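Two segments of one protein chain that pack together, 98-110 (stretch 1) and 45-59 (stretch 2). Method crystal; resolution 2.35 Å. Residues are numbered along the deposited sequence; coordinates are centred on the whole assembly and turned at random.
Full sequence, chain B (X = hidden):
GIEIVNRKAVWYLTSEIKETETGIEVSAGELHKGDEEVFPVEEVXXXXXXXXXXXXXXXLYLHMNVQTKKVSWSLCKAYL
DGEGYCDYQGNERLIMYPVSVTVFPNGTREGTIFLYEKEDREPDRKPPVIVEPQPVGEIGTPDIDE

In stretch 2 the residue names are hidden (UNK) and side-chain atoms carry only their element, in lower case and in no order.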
ATOM      1  N   PRO B  98      -3.289 -12.639   1.647  1.00 26.95           N
ATOM      2  CA  PRO B  98      -2.841 -11.282   1.296  1.00 25.62           C
ATOM      3  C   PRO B  98      -1.521 -10.809   1.932  1.00 27.18           C
ATOM      4  O   PRO B  98      -0.943  -9.831   1.456  1.00 26.24           O
ATOM      5  CB  PRO B  98      -4.009 -10.396   1.748  1.00 27.26           C
ATOM      6  CG  PRO B  98      -4.660 -11.159   2.843  1.00 31.90           C
ATOM      7  CD  PRO B  98      -4.468 -12.621   2.537  1.00 28.03           C
ATOM      8  N   VAL B  99      -1.054 -11.481   2.983  1.00 22.26           N
ATOM      9  CA  VAL B  99       0.203 -11.097   3.647  1.00 21.11           C
ATOM     10  C   VAL B  99       1.122 -12.303   3.876  1.00 25.06           C
ATOM     11  O   VAL B  99       0.701 -13.321   4.427  1.00 24.49           O
ATOM     12  CB  VAL B  99      -0.041 -10.345   4.994  1.00 24.38           C
ATOM     13  CG1 VAL B  99       1.279  -9.904   5.625  1.00 24.14           C
ATOM     14  CG2 VAL B  99      -0.951  -9.136   4.796  1.00 23.85           C
ATOM     15  N   SER B 100       2.374 -12.170   3.439  1.00 21.80           N
ATOM     16  CA  SER B 100       3.403 -13.192   3.636  1.00 21.98           C
ATOM     17  C   SER B 100       4.751 -12.514   3.874  1.00 25.09           C
ATOM     18  O   SER B 100       5.356 -11.981   2.941  1.00 25.19           O
ATOM     19  CB  SER B 100       3.472 -14.123   2.419  1.00 27.17           C
ATOM     20  OG  SER B 100       4.482 -15.107   2.580  1.00 40.67           O
ATOM     21  N   VAL B 101       5.211 -12.526   5.125  1.00 20.02           N
ATOM     22  CA  VAL B 101       6.419 -11.790   5.519  1.00 19.07           C
ATOM     23  C   VAL B 101       7.380 -12.630   6.365  1.00 22.29           C
ATOM     24  O   VAL B 101       6.960 -13.337   7.284  1.00 20.29           O
ATOM     25  CB  VAL B 101       6.067 -10.475   6.285  1.00 22.34           C
ATOM     26  CG1 VAL B 101       7.327  -9.691   6.648  1.00 22.30           C
ATOM     27  CG2 VAL B 101       5.125  -9.598   5.467  1.00 22.00           C
ATOM     28  N   THR B 102       8.668 -12.541   6.038  1.00 19.80           N
ATOM     29  CA  THR B 102       9.730 -13.126   6.849  1.00 19.78           C
ATOM     30  C   THR B 102      10.411 -12.026   7.666  1.00 24.10           C
ATOM     31  O   THR B 102      10.918 -11.047   7.110  1.00 23.82           O
ATOM     32  CB  THR B 102      10.765 -13.880   5.980  1.00 24.62           C
ATOM     33  OG1 THR B 102      10.095 -14.875   5.194  1.00 22.46           O
ATOM     34  CG2 THR B 102      11.821 -14.558   6.849  1.00 22.39           C
ATOM     35  N   VAL B 103      10.403 -12.193   8.987  1.00 20.39           N
ATOM     36  CA  VAL B 103      11.011 -11.232   9.906  1.00 20.10           C
ATOM     37  C   VAL B 103      12.285 -11.825  10.505  1.00 24.84           C
ATOM     38  O   VAL B 103      12.243 -12.850  11.187  1.00 24.28           O
ATOM     39  CB  VAL B 103      10.033 -10.816  11.038  1.00 23.38           C
ATOM     40  CG1 VAL B 103      10.640  -9.713  11.899  1.00 23.44           C
ATOM     41  CG2 VAL B 103       8.699 -10.361  10.460  1.00 22.63           C
ATOM     42  N   PHE B 104      13.410 -11.168  10.240  1.00 21.64           N
ATOM     43  CA  PHE B 104      14.715 -11.629  10.708  1.00 21.83           C
ATOM     44  C   PHE B 104      15.017 -11.099  12.115  1.00 27.93           C
ATOM     45  O   PHE B 104      14.474 -10.063  12.504  1.00 28.26           O
ATOM     46  CB  PHE B 104      15.800 -11.229   9.700  1.00 23.33           C
ATOM     47  CG  PHE B 104      15.671 -11.926   8.374  1.00 23.90           C
ATOM     48  CD1 PHE B 104      16.252 -13.175   8.174  1.00 26.67           C
ATOM     49  CD2 PHE B 104      14.955 -11.346   7.329  1.00 24.66           C
ATOM     50  CE1 PHE B 104      16.130 -13.834   6.954  1.00 26.68           C
ATOM     51  CE2 PHE B 104      14.827 -11.998   6.103  1.00 26.65           C
ATOM     52  CZ  PHE B 104      15.416 -13.243   5.915  1.00 24.63           C
ATOM     53  N   PRO B 105      15.868 -11.813  12.887  1.00 25.57           N
ATOM     54  CA  PRO B 105      16.155 -11.436  14.278  1.00 26.39           C
ATOM     55  C   PRO B 105      16.418  -9.945  14.534  1.00 29.98           C
ATOM     56  O   PRO B 105      15.991  -9.423  15.566  1.00 30.71           O
ATOM     57  CB  PRO B 105      17.398 -12.263  14.608  1.00 29.04           C
ATOM     58  CG  PRO B 105      17.227 -13.498  13.808  1.00 32.36           C
ATOM     59  CD  PRO B 105      16.536 -13.082  12.529  1.00 26.90           C
ATOM     60  N   ASN B 106      17.103  -9.270  13.609  1.00 24.80           N
ATOM     61  CA  ASN B 106      17.429  -7.847  13.778  1.00 24.47           C
ATOM     62  C   ASN B 106      16.308  -6.872  13.381  1.00 27.83           C
ATOM     63  O   ASN B 106      16.479  -5.652  13.462  1.00 28.00           O
ATOM     64  CB  ASN B 106      18.764  -7.489  13.095  1.00 22.21           C
ATOM     65  CG  ASN B 106      18.680  -7.483  11.569  1.00 35.07           C
ATOM     66  OD1 ASN B 106      17.693  -7.919  10.976  1.00 30.35           O
ATOM     67  ND2 ASN B 106      19.736  -6.987  10.930  1.00 24.63           N
ATOM     68  N   GLY B 107      15.169  -7.418  12.956  1.00 23.46           N
ATOM     69  CA  GLY B 107      13.999  -6.612  12.615  1.00 22.98           C
ATOM     70  C   GLY B 107      13.766  -6.406  11.129  1.00 26.19           C
ATOM     71  O   GLY B 107      12.761  -5.809  10.736  1.00 24.93           O
ATOM     72  N   THR B 108      14.694  -6.895  10.307  1.00 23.00           N
ATOM     73  CA  THR B 108      14.583  -6.797   8.851  1.00 22.45           C
ATOM     74  C   THR B 108      13.385  -7.604   8.349  1.00 24.99           C
ATOM     75  O   THR B 108      13.226  -8.780   8.690  1.00 24.24           O
ATOM     76  CB  THR B 108      15.881  -7.270   8.150  1.00 28.57           C
ATOM     77  OG1 THR B 108      17.006  -6.557   8.681  1.00 25.66           O
ATOM     78  CG2 THR B 108      15.808  -7.041   6.645  1.00 26.22           C
ATOM     79  N   ARG B 109      12.547  -6.956   7.545  1.00 21.15           N
ATOM     80  CA  ARG B 109      11.341  -7.576   7.009  1.00 20.30           C
ATOM     81  C   ARG B 109      11.458  -7.773   5.503  1.00 26.58           C
ATOM     82  O   ARG B 109      11.797  -6.841   4.773  1.00 27.67           O
ATOM     83  CB  ARG B 109      10.113  -6.719   7.331  1.00 16.76           C
ATOM     84  CG  ARG B 109       9.869  -6.509   8.816  1.00 17.24           C
ATOM     85  CD  ARG B 109       8.923  -5.350   9.058  1.00 16.12           C
ATOM     86  NE  ARG B 109       8.701  -5.122  10.484  1.00 17.01           N
ATOM     87  CZ  ARG B 109       7.900  -4.186  10.986  1.00 32.00           C
ATOM     88  NH1 ARG B 109       7.226  -3.373  10.182  1.00 22.40           N
ATOM     89  NH2 ARG B 109       7.769  -4.064  12.300  1.00 20.94           N
ATOM     90  N   GLU B 110      11.187  -8.994   5.052  1.00 23.37           N
ATOM     91  CA  GLU B 110      11.149  -9.307   3.628  1.00 22.94           C
ATOM     92  C   GLU B 110       9.873 -10.075   3.310  1.00 26.74           C
ATOM     93  O   GLU B 110       9.616 -11.136   3.885  1.00 27.11           O
ATOM     94  CB  GLU B 110      12.392 -10.104   3.208  1.00 24.21           C
ATOM     95  CG  GLU B 110      12.436 -10.516   1.728  1.00 29.55           C
ATOM     96  CD  GLU B 110      12.529  -9.339   0.759  1.00 45.91           C
ATOM     97  OE1 GLU B 110      12.228  -9.541  -0.437  1.00 43.53           O
ATOM     98  OE2 GLU B 110      12.901  -8.220   1.180  1.00 36.38           O
ATOM     99  N   UNK B  45      -5.198  -6.970  12.848  1.00 23.10           N
ATOM    100  CA  UNK B  45      -3.834  -6.560  12.901  1.00 22.91           C
ATOM    101  C   UNK B  45      -2.936  -7.484  13.730  1.00 26.38           C
ATOM    102  O   UNK B  45      -3.420  -8.192  14.560  1.00 26.45           O
ATOM    103  c   UNK B  45      -3.742  -5.080  13.291  1.00 27.23           C
ATOM    104  o   UNK B  45      -3.965  -4.868  14.627  1.00 38.43           O
ATOM    105  N   UNK B  46      -1.636  -7.483  13.462  1.00 21.96           N
ATOM    106  CA  UNK B  46      -0.675  -8.303  14.196  1.00 21.41           C
ATOM    107  C   UNK B  46       0.729  -7.707  14.158  1.00 26.08           C
ATOM    108  O   UNK B  46       1.107  -7.046  13.188  1.00 25.30           O
ATOM    109  c   UNK B  46      -0.909  -9.964   9.893  1.00 25.97           C
ATOM    110  c   UNK B  46      -0.676  -9.757  13.690  1.00 22.25           C
ATOM    111  c   UNK B  46       0.411 -10.235   9.544  1.00 23.52           C
ATOM    112  c   UNK B  46      -1.256  -9.810  11.234  1.00 23.90           C
ATOM    113  c   UNK B  46      -0.295  -9.913  12.237  1.00 22.38           C
ATOM    114  c   UNK B  46       1.378 -10.349  10.537  1.00 24.51           C
ATOM    115  c   UNK B  46       1.021 -10.193  11.875  1.00 24.11           C
ATOM    116  N   UNK B  47       1.492  -7.947  15.222  1.00 23.81           N
ATOM    117  CA  UNK B  47       2.882  -7.508  15.298  1.00 23.66           C
ATOM    118  C   UNK B  47       3.772  -8.416  14.459  1.00 26.41           C
ATOM    119  O   UNK B  47       3.566  -9.632  14.415  1.00 25.08           O
ATOM    120  o   UNK B  47       2.179  -5.476  17.155  1.00 40.81           O
ATOM    121  c   UNK B  47       3.375  -7.509  16.749  1.00 26.61           C
ATOM    122  o   UNK B  47       2.432  -6.861  18.837  1.00 44.52           O
ATOM    123  c   UNK B  47       2.604  -6.546  17.640  1.00 39.05           C
ATOM    124  N   UNK B  48       4.757  -7.819  13.794  1.00 23.62           N
ATOM    125  CA  UNK B  48       5.771  -8.583  13.077  1.00 22.91           C
ATOM    126  C   UNK B  48       6.956  -8.824  14.011  1.00 28.08           C
ATOM    127  O   UNK B  48       8.064  -8.323  13.793  1.00 29.15           O
ATOM    128  c   UNK B  48       5.043  -9.249   9.989  1.00 27.01           C
ATOM    129  c   UNK B  48       5.495  -6.810   9.612  1.00 26.82           C
ATOM    130  c   UNK B  48       5.158  -7.873  10.645  1.00 26.64           C
ATOM    131  c   UNK B  48       6.186  -7.870  11.784  1.00 22.66           C
ATOM    132  N   UNK B  49       6.688  -9.601  15.060  1.00 24.12           N
ATOM    133  CA  UNK B  49       7.636  -9.851  16.140  1.00 24.57           C
ATOM    134  C   UNK B  49       8.776 -10.761  15.682  1.00 27.27           C
ATOM    135  O   UNK B  49       8.532 -11.871  15.204  1.00 25.69           O
ATOM    136  c   UNK B  49       7.857 -10.491  18.585  1.00 26.48           C
ATOM    137  c   UNK B  49       6.931 -10.473  17.372  1.00 28.97           C
ATOM    138  o   UNK B  49       5.756  -9.715  17.690  1.00 29.17           O
ATOM    139  N   UNK B  50      10.028 -10.285  15.821  1.00 24.79           N
ATOM    140  CA  UNK B  50      11.170 -11.129  15.494  1.00 24.63           C
ATOM    141  C   UNK B  50      11.501 -12.089  16.635  1.00 29.13           C
ATOM    142  O   UNK B  50      11.079 -11.873  17.774  1.00 29.42           O
ATOM    143  c   UNK B  50      10.438  -8.944  16.283  1.00 27.26           C
ATOM    144  c   UNK B  50      12.303 -10.120  15.300  1.00 26.94           C
ATOM    145  c   UNK B  50      11.941  -8.970  16.173  1.00 32.43           C
ATOM    146  N   UNK B  51      12.242 -13.146  16.317  1.00 26.19           N
ATOM    147  CA  UNK B  51      12.757 -14.075  17.317  1.00 26.94           C
ATOM    148  C   UNK B  51      14.244 -13.791  17.506  1.00 31.18           C
ATOM    149  O   UNK B  51      14.911 -13.337  16.577  1.00 30.09           O
ATOM    150  c   UNK B  51      12.960 -16.543  17.893  1.00 37.50           C
ATOM    151  o   UNK B  51      12.278 -16.650  18.935  1.00 39.57           O
ATOM    152  c   UNK B  51      12.547 -15.518  16.851  1.00 28.35           C
ATOM    153  o   UNK B  51      13.964 -17.251  17.661  1.00 39.64           O
ATOM    154  N   UNK B  52      14.770 -14.061  18.675  1.00 28.35           N
ATOM    155  CA  UNK B  52      16.158 -13.820  18.941  1.00 28.29           C
ATOM    156  C   UNK B  52      17.114 -14.716  18.168  1.00 28.92           C
ATOM    157  O   UNK B  52      18.201 -14.340  17.885  1.00 27.89           O
ATOM    158  c   UNK B  52      16.398 -13.975  20.422  1.00 32.10           C
ATOM    159  o   UNK B  52      16.121 -11.648  20.549  1.00 56.76           O
ATOM    160  c   UNK B  52      16.314 -12.684  21.159  1.00 49.71           C
ATOM    161  o   UNK B  52      16.457 -12.699  22.378  1.00 53.08           O
ATOM    162  N   UNK B  53      16.672 -15.899  17.821  1.00 23.82           N
ATOM    163  CA  UNK B  53      17.512 -16.870  17.120  1.00 22.84           C
ATOM    164  C   UNK B  53      17.163 -17.012  15.633  1.00 24.90           C
ATOM    165  O   UNK B  53      18.020 -16.811  14.770  1.00 23.48           O
ATOM    166  o   UNK B  53      17.841 -18.123  19.188  1.00 28.54           O
ATOM    167  c   UNK B  53      17.459 -18.257  17.814  1.00 28.54           C
ATOM    168  c   UNK B  53      18.388 -19.250  17.128  1.00 25.44           C
ATOM    169  N   UNK B  54      15.907 -17.349  15.346  1.00 21.62           N
ATOM    170  CA  UNK B  54      15.486 -17.723  13.994  1.00 20.62           C
ATOM    171  C   UNK B  54      14.669 -16.675  13.243  1.00 24.14           C
ATOM    172  O   UNK B  54      14.098 -15.774  13.865  1.00 24.20           O
ATOM    173  c   UNK B  54      16.123 -20.922  14.473  1.00 25.48           C
ATOM    174  c   UNK B  54      15.062 -21.314  17.001  1.00 26.53           C
ATOM    175  o   UNK B  54      16.532 -23.145  17.348  1.00 36.80           O
ATOM    176  c   UNK B  54      14.587 -18.965  14.046  1.00 21.57           C
ATOM    177  c   UNK B  54      14.587 -20.292  16.193  1.00 25.06           C
ATOM    178  c   UNK B  54      16.071 -22.137  16.538  1.00 34.17           C
ATOM    179  c   UNK B  54      15.111 -20.078  14.919  1.00 23.79           C
ATOM    180  c   UNK B  54      16.610 -21.947  15.275  1.00 26.97           C
ATOM    181  N   UNK B  55      14.616 -16.784  11.897  1.00 20.02           N
ATOM    182  CA  UNK B  55      13.794 -15.816  11.181  1.00 19.46           C
ATOM    183  C   UNK B  55      12.382 -16.353  11.378  1.00 23.95           C
ATOM    184  O   UNK B  55      12.200 -17.562  11.542  1.00 23.14           O
ATOM    185  c   UNK B  55      15.569 -16.604   9.756  1.00 25.24           C
ATOM    186  c   UNK B  55      14.219 -15.986   9.717  1.00 20.67           C
ATOM    187  c   UNK B  55      15.611 -17.414  11.004  1.00 20.78           C
ATOM    188  N   UNK B  56      11.397 -15.461  11.367  1.00 21.42           N
ATOM    189  CA  UNK B  56      10.006 -15.854  11.577  1.00 21.37           C
ATOM    190  C   UNK B  56       9.163 -15.562  10.338  1.00 24.85           C
ATOM    191  O   UNK B  56       9.192 -14.449   9.810  1.00 24.38           O
ATOM    192  c   UNK B  56      10.241 -15.365  14.047  1.00 26.47           C
ATOM    193  c   UNK B  56       9.388 -15.146  12.808  1.00 25.87           C
ATOM    194  c   UNK B  56       7.986 -15.651  13.054  1.00 25.79           C
ATOM    195  N   UNK B  57       8.417 -16.566   9.884  1.00 21.22           N
ATOM    196  CA  UNK B  57       7.496 -16.410   8.760  1.00 21.07           C
ATOM    197  C   UNK B  57       6.083 -16.136   9.259  1.00 24.47           C
ATOM    198  O   UNK B  57       5.553 -16.882  10.084  1.00 23.46           O
ATOM    199  c   UNK B  57       7.493 -17.663   7.883  1.00 22.66           C
ATOM    200  o   UNK B  57       9.424 -19.199   5.225  1.00 47.80           O
ATOM    201  c   UNK B  57       8.778 -17.903   7.110  1.00 35.43           C
ATOM    202  o   UNK B  57       7.982 -20.103   6.611  1.00 56.55           O
ATOM    203  c   UNK B  57       8.721 -19.158   6.256  1.00 57.47           C
ATOM    204  N   UNK B  58       5.481 -15.063   8.753  1.00 21.27           N
ATOM    205  CA  UNK B  58       4.100 -14.723   9.078  1.00 21.15           C
ATOM    206  C   UNK B  58       3.203 -14.908   7.865  1.00 28.09           C
ATOM    207  O   UNK B  58       3.511 -14.424   6.773  1.00 25.93           O
ATOM    208  c   UNK B  58       3.999 -13.289   9.595  1.00 20.75           C
ATOM    209  c   UNK B  58       4.542 -13.110  10.990  1.00 20.38           C
ATOM    210  o   UNK B  58       6.034 -12.616  14.845  1.00 19.62           O
ATOM    211  c   UNK B  58       6.365 -12.549  12.480  1.00 21.48           C
ATOM    212  c   UNK B  58       5.861 -12.717  11.198  1.00 20.59           C
ATOM    213  c   UNK B  58       5.545 -12.780  13.572  1.00 25.59           C
ATOM    214  c   UNK B  58       3.734 -13.333  12.105  1.00 21.75           C
ATOM    215  c   UNK B  58       4.229 -13.171  13.392  1.00 21.51           C
ATOM    216  N   UNK B  59       2.095 -15.589   8.069  1.00 29.80           N
ATOM    217  CA  UNK B  59       1.135 -15.873   7.042  1.00 32.57           C
ATOM    218  C   UNK B  59      -0.292 -15.596   7.393  1.00 31.68           C
ATOM    219  O   UNK B  59      -0.833 -16.140   8.302  1.00 30.14           O
ATOM    220  c   UNK B  59       2.961 -19.564   4.318  1.00 60.48           C
ATOM    221  c   UNK B  59       1.388 -17.483   5.196  1.00 49.96           C
ATOM    222  c   UNK B  59       1.256 -17.316   6.643  1.00 38.00           C
ATOM    223 se   UNK B  59       3.153 -17.724   4.569  1.00 63.49          SE
TER
HETATM  224  O   HOH W   1       9.771  -6.415  12.816  1.00 32.73           O
HETATM  225  O   HOH W   2      13.252 -13.168  13.814  1.00 14.72           O
HETATM  226  O   HOH W   3      11.047 -17.097   4.103  1.00 30.48           O

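Position 45 carries one carbon and one oxygen, out of reach of stretch 1: Ser45, a small polar residue in a partly exposed place. Position 46 has one carbon leading to a ring of six carbons without oxygen, whose edge meets Val99 CG1: Phe46, with CZ 4.0 Å from Val99 CG1, one apolar group against another. At 47, two carbons end in two oxygens, out of touch with stretch 1: Asp47, exposed as a charge prefers.

Position 48 has four carbons, forked at the second, reaching Val101, Val103 and Arg109: Leu48. Pointing toward stretch 1, it puts CD2 4.0 Å from Val101 CB and CB 3.8 Å from Val103 CG2, while CD1, 3.7 Å from Arg109 NE, covers one face of the guanidinium. Water 1 joins Leu48 O (2.7 Å) to Arg109 NE (2.9 Å).

At 49 one carbon bears an oxygen and a carbon: Thr49, directed away and exposed. At 50 three carbons close onto the backbone nitrogen and meet Val103: Pro50, a compact apolar ring with CB 3.8 Å from Val103 CG1. Position 51 has two carbons and two oxygens, and its backbone O meets Pro105 CA at 3.2 Å: Asp51, whose OD2 accepts hydrogen bonds from the backbone N of 53 and of 54, bracing the loop. Position 52 has the same atoms: Asp52, its charge left exposed. Position 53 is one carbon with an oxygen and a carbon, its backbone O 3.5 Å from Pro105 CG: Thr53, polar and exposed. At 54, one carbon leads to a six-carbon ring bearing an oxygen: Tyr54, directed away from stretch 1 and partly exposed.

Position 55 again closes three carbons onto its nitrogen, beside Phe104: Pro55, an apolar ring with CB 3.8 Å from Phe104 CD1. At 56, three carbons branch at the first, and backbone N and O pair with Val103: Val56, beta-branched and suited to a buried strand. At 57, three carbons end in two oxygens, near Thr102: Glu57. It shares a partly exposed sheet face with Thr102, and water 3 links OE2 (2.9 Å) to Thr102 OG1 (2.7 Å). At 58, one carbon precedes a ring of six carbons bearing an oxygen, against Val103: Tyr58. CD2 packs 3.8 Å from Val103 CG2, while OH donates to Thr49 O (2.6 Å), satisfying a buried polar group. At 59, two carbons, selenium and a carbon run unbranched to Ser100: selenomethionine, Met59, with SE 3.5 Å from Ser100 OG.

The contact works through antiparallel pairing. Val56 N to Val103 O (2.8 Å), Val103 N to Val56 O (2.7 Å), Tyr58 N to Val101 O (2.7 Å) and Val101 N to Tyr58 O (3.0 Å) are nearly straight hydrogen bonds. Alternation sends Val101, Val103, Val56 and Tyr58 to the buried face, where Leu48 packs against Val101 and Val103.

Stretch 2 (45-59) SFDLTPDDTYPVEYM
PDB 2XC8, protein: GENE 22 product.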